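Local structure of caspase-1 (Spodoptera frugiperda, 1M72) at residues 41-46 with 106-111; 112-115 with 120-123. The protein is a cysteine protease that probably acts in the caspase cascade of apoptosis, cleaving p35 of baculovirus and the nuclear immunophilin FKBP46. One frame throughout, in Å; residues are numbered along the deposited sequence.

Both contacts lie within the caspase domain, their centres about 9 Å apart and on the same side of the chain's centre. Contact 1 comes first along the chain: it joins the loop between strand 31-39 and helix 54-67 to the turn that leads from strand 98-106 of the main sheet into strand 109-110. Contact 2 follows in series as the hairpin of strands 113-115 and 120-121. Strands 109-110, 113-115 and 120-121 make one small antiparallel sheet beside the main one. Tyr115 ties the two together: its carbonyl accepts a hydrogen bond from Thr107 and its hydroxyl bonds to the carboxylate of Glu110, so the hairpin backs the segment that carries His108.

Contact 1 (41-46 with 106-111); sequences EHFDIH and LTHGEL
Phe43 reaches out of the 41-46 loop to touch Thr107 and His108. Its CB points at segment 106-111, and with CG anti to the carbonyl carbon (chi1 -55°) the ring is swung inward from an otherwise largely exposed loop. One side of the ring serves His108: Phe43 CD1 stands 3.8 Å from His108 CD2, and Phe43 CE1, the next atom out, comes to 3.3 Å from His108 CD2. At the tip, Phe43 CZ is shared, 3.6 Å from both His108 CD2 and Thr107 OG1. Phe43 CE2 then turns to the threonine alone, 3.4 Å from Thr107 OG1. The two neighbours therefore approach differently, His108 CD2 over a face of the phenyl ring and Thr107 OG1 at its edge, in the plane, where the C-H groups present their slightly positive rim to oxygen.

The ring planes of Phe43 and His108 are inclined at 51°, with 4.9 Å between their centroids, so the rings meet obliquely. No hydrogen bond spans the two segments; a large apolar ring suits this place because it can lie against both side chains without competing for their hydrogen bonds. Thr107 OG1, anti to its own backbone nitrogen, bonds to the carbonyl of Tyr115. His108 NE2 bonds to the carbonyl of Lys49, while ND1 makes a weak hydrogen bond to the backbone of the bound peptide. With these bonds and the phenyl packing, the imidazole is restrained in its rotation.

His108 is assigned by similarity as the active-site histidine, its side chain about 6 Å from that of Cys150, and Gly109 also bonds to the peptide backbone. Such a histidine, placed just beyond a strand of the central sheet and close to the cysteine, is the hallmark of the caspase catalytic site.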
ATOM      1  N   GLU C  41      -1.080 -25.727  -6.781  1.00 23.85           N
ATOM      2  CA  GLU C  41      -0.127 -26.208  -7.795  1.00 27.82           C
ATOM      3  C   GLU C  41      -0.760 -26.682  -9.109  1.00 26.12           C
ATOM      4  O   GLU C  41      -0.181 -26.535 -10.182  1.00 23.74           O
ATOM      5  CB  GLU C  41       0.746 -27.341  -7.215  1.00 31.40           C
ATOM      6  CG  GLU C  41       1.991 -27.715  -8.087  1.00 38.11           C
ATOM      7  CD  GLU C  41       2.881 -28.796  -7.444  1.00 41.74           C
ATOM      8  OE1 GLU C  41       2.379 -29.585  -6.588  1.00 43.46           O
ATOM      9  OE2 GLU C  41       4.080 -28.861  -7.804  1.00 42.08           O
ATOM     10  N   HIS C  42      -1.965 -27.211  -9.014  1.00 28.54           N
ATOM     11  CA  HIS C  42      -2.617 -27.759 -10.181  1.00 32.29           C
ATOM     12  C   HIS C  42      -4.038 -27.225 -10.261  1.00 32.59           C
ATOM     13  O   HIS C  42      -4.654 -26.930  -9.246  1.00 34.45           O
ATOM     14  CB  HIS C  42      -2.568 -29.284 -10.053  1.00 30.68           C
ATOM     15  CG  HIS C  42      -1.188 -29.809  -9.789  1.00 40.73           C
ATOM     16  ND1 HIS C  42      -0.850 -30.487  -8.628  1.00 42.70           N
ATOM     17  CD2 HIS C  42      -0.054 -29.764 -10.543  1.00 42.41           C
ATOM     18  CE1 HIS C  42       0.428 -30.843  -8.689  1.00 44.70           C
ATOM     19  NE2 HIS C  42       0.935 -30.418  -9.840  1.00 42.20           N
ATOM     20  N   PHE C  43      -4.553 -27.111 -11.476  1.00 33.66           N
ATOM     21  CA  PHE C  43      -5.880 -26.558 -11.705  1.00 32.85           C
ATOM     22  C   PHE C  43      -6.782 -27.386 -12.616  1.00 33.76           C
ATOM     23  O   PHE C  43      -6.301 -27.973 -13.580  1.00 34.33           O
ATOM     24  CB  PHE C  43      -5.730 -25.155 -12.311  1.00 28.44           C
ATOM     25  CG  PHE C  43      -4.865 -24.232 -11.480  1.00 30.16           C
ATOM     26  CD1 PHE C  43      -3.470 -24.322 -11.533  1.00 26.10           C
ATOM     27  CD2 PHE C  43      -5.454 -23.348 -10.558  1.00 27.58           C
ATOM     28  CE1 PHE C  43      -2.666 -23.558 -10.668  1.00 28.17           C
ATOM     29  CE2 PHE C  43      -4.666 -22.582  -9.701  1.00 28.27           C
ATOM     30  CZ  PHE C  43      -3.262 -22.686  -9.747  1.00 26.38           C
ATOM     31  N   ASP C  44      -8.086 -27.399 -12.318  1.00 32.65           N
ATOM     32  CA  ASP C  44      -9.072 -28.104 -13.132  1.00 34.63           C
ATOM     33  C   ASP C  44      -9.585 -27.162 -14.215  1.00 36.75           C
ATOM     34  O   ASP C  44     -10.665 -27.362 -14.739  1.00 36.15           O
ATOM     35  CB  ASP C  44     -10.267 -28.600 -12.300  1.00 37.37           C
ATOM     36  CG  ASP C  44      -9.860 -29.592 -11.208  1.00 39.22           C
ATOM     37  OD1 ASP C  44      -8.819 -30.269 -11.361  1.00 40.94           O
ATOM     38  OD2 ASP C  44     -10.599 -29.698 -10.206  1.00 43.66           O
ATOM     39  N   ILE C  45      -8.793 -26.137 -14.530  1.00 40.04           N
ATOM     40  CA  ILE C  45      -9.082 -25.154 -15.578  1.00 40.99           C
ATOM     41  C   ILE C  45      -8.061 -25.430 -16.702  1.00 46.50           C
ATOM     42  O   ILE C  45      -6.832 -25.216 -16.545  1.00 43.95           O
ATOM     43  CB  ILE C  45      -8.904 -23.736 -15.039  1.00 41.50           C
ATOM     44  CG1 ILE C  45      -9.985 -23.483 -13.958  1.00 42.12           C
ATOM     45  CG2 ILE C  45      -8.956 -22.737 -16.193  1.00 37.42           C
ATOM     46  CD1 ILE C  45      -9.529 -22.602 -12.791  1.00 41.33           C
ATOM     47  N   HIS C  46      -8.567 -25.916 -17.835  1.00 46.95           N
ATOM     48  CA  HIS C  46      -7.697 -26.297 -18.937  1.00 50.09           C
ATOM     49  C   HIS C  46      -6.630 -25.298 -19.391  1.00 47.94           C
ATOM     50  O   HIS C  46      -5.562 -25.717 -19.804  1.00 49.11           O
ATOM     51  CB  HIS C  46      -8.537 -26.742 -20.148  1.00 55.97           C
ATOM     52  CG  HIS C  46      -7.715 -27.209 -21.315  1.00 63.09           C
ATOM     53  ND1 HIS C  46      -6.949 -28.359 -21.281  1.00 64.44           N
ATOM     54  CD2 HIS C  46      -7.501 -26.652 -22.533  1.00 65.61           C
ATOM     55  CE1 HIS C  46      -6.298 -28.486 -22.425  1.00 65.10           C
ATOM     56  NE2 HIS C  46      -6.613 -27.464 -23.201  1.00 66.11           N
ATOM     57  N   LEU C 106      -0.846 -18.559  -2.860  1.00 21.57           N
ATOM     58  CA  LEU C 106       0.159 -18.817  -3.908  1.00 22.79           C
ATOM     59  C   LEU C 106      -0.644 -19.446  -5.066  1.00 25.04           C
ATOM     60  O   LEU C 106      -1.075 -20.621  -4.978  1.00 24.66           O
ATOM     61  CB  LEU C 106       1.199 -19.811  -3.383  1.00 21.50           C
ATOM     62  CG  LEU C 106       1.702 -19.633  -1.940  1.00 22.33           C
ATOM     63  CD1 LEU C 106       2.608 -20.831  -1.578  1.00 23.15           C
ATOM     64  CD2 LEU C 106       2.483 -18.354  -1.808  1.00 22.72           C
ATOM     65  N   THR C 107      -0.843 -18.682  -6.145  1.00 22.86           N
ATOM     66  CA  THR C 107      -1.705 -19.168  -7.236  1.00 23.67           C
ATOM     67  C   THR C 107      -1.631 -18.342  -8.532  1.00 21.94           C
ATOM     68  O   THR C 107      -0.758 -17.488  -8.676  1.00 21.94           O
ATOM     69  CB  THR C 107      -3.178 -19.211  -6.712  1.00 24.09           C
ATOM     70  OG1 THR C 107      -4.007 -19.893  -7.652  1.00 28.29           O
ATOM     71  CG2 THR C 107      -3.739 -17.794  -6.484  1.00 24.11           C
ATOM     72  N   HIS C 108      -2.506 -18.635  -9.498  1.00 22.33           N
ATOM     73  CA  HIS C 108      -2.559 -17.849 -10.754  1.00 23.48           C
ATOM     74  C   HIS C 108      -3.551 -16.674 -10.539  1.00 23.01           C
ATOM     75  O   HIS C 108      -4.528 -16.799  -9.798  1.00 20.82           O
ATOM     76  CB  HIS C 108      -3.103 -18.663 -11.933  1.00 25.34           C
ATOM     77  CG  HIS C 108      -2.115 -19.603 -12.551  1.00 28.86           C
ATOM     78  ND1 HIS C 108      -0.962 -19.170 -13.173  1.00 28.68           N
ATOM     79  CD2 HIS C 108      -2.127 -20.953 -12.669  1.00 25.43           C
ATOM     80  CE1 HIS C 108      -0.308 -20.215 -13.648  1.00 30.51           C
ATOM     81  NE2 HIS C 108      -0.995 -21.309 -13.358  1.00 29.50           N
ATOM     82  N   GLY C 109      -3.300 -15.561 -11.218  1.00 23.30           N
ATOM     83  CA  GLY C 109      -4.173 -14.410 -11.117  1.00 24.87           C
ATOM     84  C   GLY C 109      -4.227 -13.512 -12.352  1.00 28.45           C
ATOM     85  O   GLY C 109      -3.441 -13.636 -13.313  1.00 29.45           O
ATOM     86  N   GLU C 110      -5.201 -12.611 -12.306  1.00 27.30           N
ATOM     87  CA  GLU C 110      -5.458 -11.594 -13.313  1.00 27.95           C
ATOM     88  C   GLU C 110      -5.801 -10.355 -12.485  1.00 25.83           C
ATOM     89  O   GLU C 110      -5.907 -10.436 -11.252  1.00 24.80           O
ATOM     90  CB  GLU C 110      -6.658 -11.997 -14.158  1.00 30.90           C
ATOM     91  CG  GLU C 110      -6.397 -13.273 -14.963  1.00 38.82           C
ATOM     92  CD  GLU C 110      -7.494 -13.566 -15.983  1.00 39.63           C
ATOM     93  OE1 GLU C 110      -8.104 -12.594 -16.510  1.00 40.99           O
ATOM     94  OE2 GLU C 110      -7.721 -14.763 -16.255  1.00 38.53           O
ATOM     95  N   LEU C 111      -5.974  -9.214 -13.124  1.00 24.64           N
ATOM     96  CA  LEU C 111      -6.281  -8.026 -12.339  1.00 27.46           C
ATOM     97  C   LEU C 111      -7.616  -8.252 -11.628  1.00 27.06           C
ATOM     98  O   LEU C 111      -8.600  -8.628 -12.272  1.00 28.69           O
ATOM     99  CB  LEU C 111      -6.329  -6.792 -13.239  1.00 27.02           C
ATOM    100  CG  LEU C 111      -6.744  -5.463 -12.607  1.00 28.73           C
ATOM    101  CD1 LEU C 111      -5.796  -5.049 -11.539  1.00 22.28           C
ATOM    102  CD2 LEU C 111      -6.810  -4.409 -13.712  1.00 26.17           C
TER

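Contact 2 (112-115 with 120-123); sequences GMLY and HYKP
Leu114 and Tyr121 face each other as an antiparallel hydrogen-bonded pair. Leu114 N donates to Tyr121 O in a nearly straight bond (170° at the hydrogen). Tyr121 N returns a bond of 2.9 Å to Leu114 O. On the side of the hairpin where these two side chains lie, Leu114 CB sits over one face of the tyrosine ring, 4.0 Å from the centroid of Tyr121, as a CH-pi contact. Tyr121 can offer that face because its CG stands between the backbone nitrogen and the carbonyl carbon (chi1 58°), which folds the ring back across the strand. Leu114 CD1 goes on to Pro123 CB, 4.0 Å away; branched leucine and compact proline make a small apolar patch.

The other side carries His120, whose CB touches Met113 CG at 3.4 Å and Tyr115 CD2 at 3.7 Å. The Met113 chain runs out extended through its first two torsions (chi1 -179°), which lays SD over a face of the imidazole, 4.1 Å from the centroid of the His120 ring. Tyr115 CE2 lies at the edge of that same imidazole, near its plane.

Farther out, one water links Tyr115 O, to which it donates, with Tyr121 OH, which it meets at the edge of the ring in its plane. The backbone of Tyr115 is also hydrogen-bonded to that of His108. Tyr121 rests on Ser80 and Ile83 of helix 80-92, while Leu114 touches Ala149, next to Cys150. The whole forms a short beta hairpin, two of the three strands of the small antiparallel sheet beside the caspase active site.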
ATOM      1  N   GLY C 112      -7.613  -8.094 -10.295  1.00 25.49           N
ATOM      2  CA  GLY C 112      -8.809  -8.269  -9.491  1.00 20.25           C
ATOM      3  C   GLY C 112      -9.222  -9.720  -9.427  1.00 25.68           C
ATOM      4  O   GLY C 112     -10.389 -10.065  -9.140  1.00 25.75           O
ATOM      5  N   MET C 113      -8.280 -10.624  -9.639  1.00 24.06           N
ATOM      6  CA  MET C 113      -8.709 -12.011  -9.633  1.00 24.64           C
ATOM      7  C   MET C 113      -7.649 -13.029  -9.168  1.00 22.05           C
ATOM      8  O   MET C 113      -6.463 -12.893  -9.492  1.00 20.25           O
ATOM      9  CB  MET C 113      -9.202 -12.320 -11.062  1.00 26.62           C
ATOM     10  CG  MET C 113      -9.738 -13.696 -11.350  1.00 33.74           C
ATOM     11  SD  MET C 113      -9.835 -14.024 -13.197  1.00 43.16           S
ATOM     12  CE  MET C 113     -10.631 -12.506 -13.818  1.00 30.57           C
ATOM     13  N   LEU C 114      -8.103 -14.011  -8.396  1.00 16.70           N
ATOM     14  CA  LEU C 114      -7.289 -15.116  -7.941  1.00 21.88           C
ATOM     15  C   LEU C 114      -7.979 -16.427  -8.380  1.00 21.77           C
ATOM     16  O   LEU C 114      -9.213 -16.494  -8.463  1.00 19.93           O
ATOM     17  CB  LEU C 114      -7.137 -15.093  -6.406  1.00 19.90           C
ATOM     18  CG  LEU C 114      -6.265 -13.922  -5.954  1.00 20.73           C
ATOM     19  CD1 LEU C 114      -6.220 -13.863  -4.475  1.00 22.03           C
ATOM     20  CD2 LEU C 114      -4.875 -14.083  -6.515  1.00 19.77           C
ATOM     21  N   TYR C 115      -7.196 -17.467  -8.660  1.00 22.57           N
ATOM     22  CA  TYR C 115      -7.786 -18.750  -9.047  1.00 21.44           C
ATOM     23  C   TYR C 115      -7.701 -19.791  -7.959  1.00 20.65           C
ATOM     24  O   TYR C 115      -6.679 -19.953  -7.305  1.00 22.31           O
ATOM     25  CB  TYR C 115      -7.124 -19.343 -10.313  1.00 22.17           C
ATOM     26  CG  TYR C 115      -7.529 -18.692 -11.619  1.00 22.08           C
ATOM     27  CD1 TYR C 115      -6.717 -17.719 -12.201  1.00 26.42           C
ATOM     28  CD2 TYR C 115      -8.750 -19.006 -12.243  1.00 25.39           C
ATOM     29  CE1 TYR C 115      -7.095 -17.050 -13.375  1.00 27.47           C
ATOM     30  CE2 TYR C 115      -9.161 -18.337 -13.442  1.00 23.73           C
ATOM     31  CZ  TYR C 115      -8.315 -17.360 -13.988  1.00 29.57           C
ATOM     32  OH  TYR C 115      -8.651 -16.671 -15.122  1.00 24.45           O
ATOM     33  N   HIS C 120     -12.380 -18.824 -10.313  1.00 29.85           N
ATOM     34  CA  HIS C 120     -11.754 -17.646  -9.696  1.00 32.93           C
ATOM     35  C   HIS C 120     -12.657 -16.870  -8.727  1.00 29.88           C
ATOM     36  O   HIS C 120     -13.872 -16.999  -8.755  1.00 29.72           O
ATOM     37  CB  HIS C 120     -11.292 -16.682 -10.783  1.00 34.79           C
ATOM     38  CG  HIS C 120     -12.403 -16.247 -11.672  1.00 41.84           C
ATOM     39  ND1 HIS C 120     -13.279 -15.240 -11.323  1.00 45.36           N
ATOM     40  CD2 HIS C 120     -12.881 -16.784 -12.821  1.00 43.69           C
ATOM     41  CE1 HIS C 120     -14.251 -15.179 -12.214  1.00 46.64           C
ATOM     42  NE2 HIS C 120     -14.034 -16.107 -13.131  1.00 48.61           N
ATOM     43  N   TYR C 121     -12.038 -16.074  -7.867  1.00 28.24           N
ATOM     44  CA  TYR C 121     -12.762 -15.252  -6.913  1.00 24.64           C
ATOM     45  C   TYR C 121     -12.000 -13.926  -6.774  1.00 27.35           C
ATOM     46  O   TYR C 121     -10.851 -13.773  -7.273  1.00 24.83           O
ATOM     47  CB  TYR C 121     -12.859 -15.964  -5.571  1.00 26.95           C
ATOM     48  CG  TYR C 121     -11.520 -16.307  -4.999  1.00 27.92           C
ATOM     49  CD1 TYR C 121     -10.882 -15.455  -4.099  1.00 24.98           C
ATOM     50  CD2 TYR C 121     -10.871 -17.479  -5.370  1.00 29.47           C
ATOM     51  CE1 TYR C 121      -9.610 -15.771  -3.567  1.00 23.19           C
ATOM     52  CE2 TYR C 121      -9.607 -17.802  -4.848  1.00 28.55           C
ATOM     53  CZ  TYR C 121      -8.988 -16.937  -3.946  1.00 23.08           C
ATOM     54  OH  TYR C 121      -7.750 -17.264  -3.451  1.00 22.48           O
ATOM     55  N   LYS C 122     -12.654 -12.954  -6.141  1.00 23.67           N
ATOM     56  CA  LYS C 122     -12.038 -11.668  -5.936  1.00 23.11           C
ATOM     57  C   LYS C 122     -11.125 -11.728  -4.723  1.00 22.00           C
ATOM     58  O   LYS C 122     -11.504 -12.233  -3.670  1.00 23.05           O
ATOM     59  CB  LYS C 122     -13.099 -10.575  -5.732  1.00 20.92           C
ATOM     60  CG  LYS C 122     -13.901 -10.280  -6.997  1.00 24.47           C
ATOM     61  CD  LYS C 122     -14.826  -9.087  -6.783  1.00 31.41           C
ATOM     62  CE  LYS C 122     -15.860  -8.928  -7.956  1.00 37.44           C
ATOM     63  NZ  LYS C 122     -15.229  -8.550  -9.267  1.00 38.12           N
ATOM     64  N   PRO C 123      -9.903 -11.205  -4.865  1.00 22.83           N
ATOM     65  CA  PRO C 123      -8.895 -11.170  -3.793  1.00 24.86           C
ATOM     66  C   PRO C 123      -9.500 -10.606  -2.479  1.00 24.87           C
ATOM     67  O   PRO C 123      -9.182 -11.107  -1.386  1.00 26.04           O
ATOM     68  CB  PRO C 123      -7.817 -10.240  -4.356  1.00 24.38           C
ATOM     69  CG  PRO C 123      -8.021 -10.316  -5.831  1.00 26.08           C
ATOM     70  CD  PRO C 123      -9.474 -10.423  -6.037  1.00 20.29           C
TER
HETATM   71  O   HOH W   1      -6.748 -19.482  -4.611  1.00 19.95           O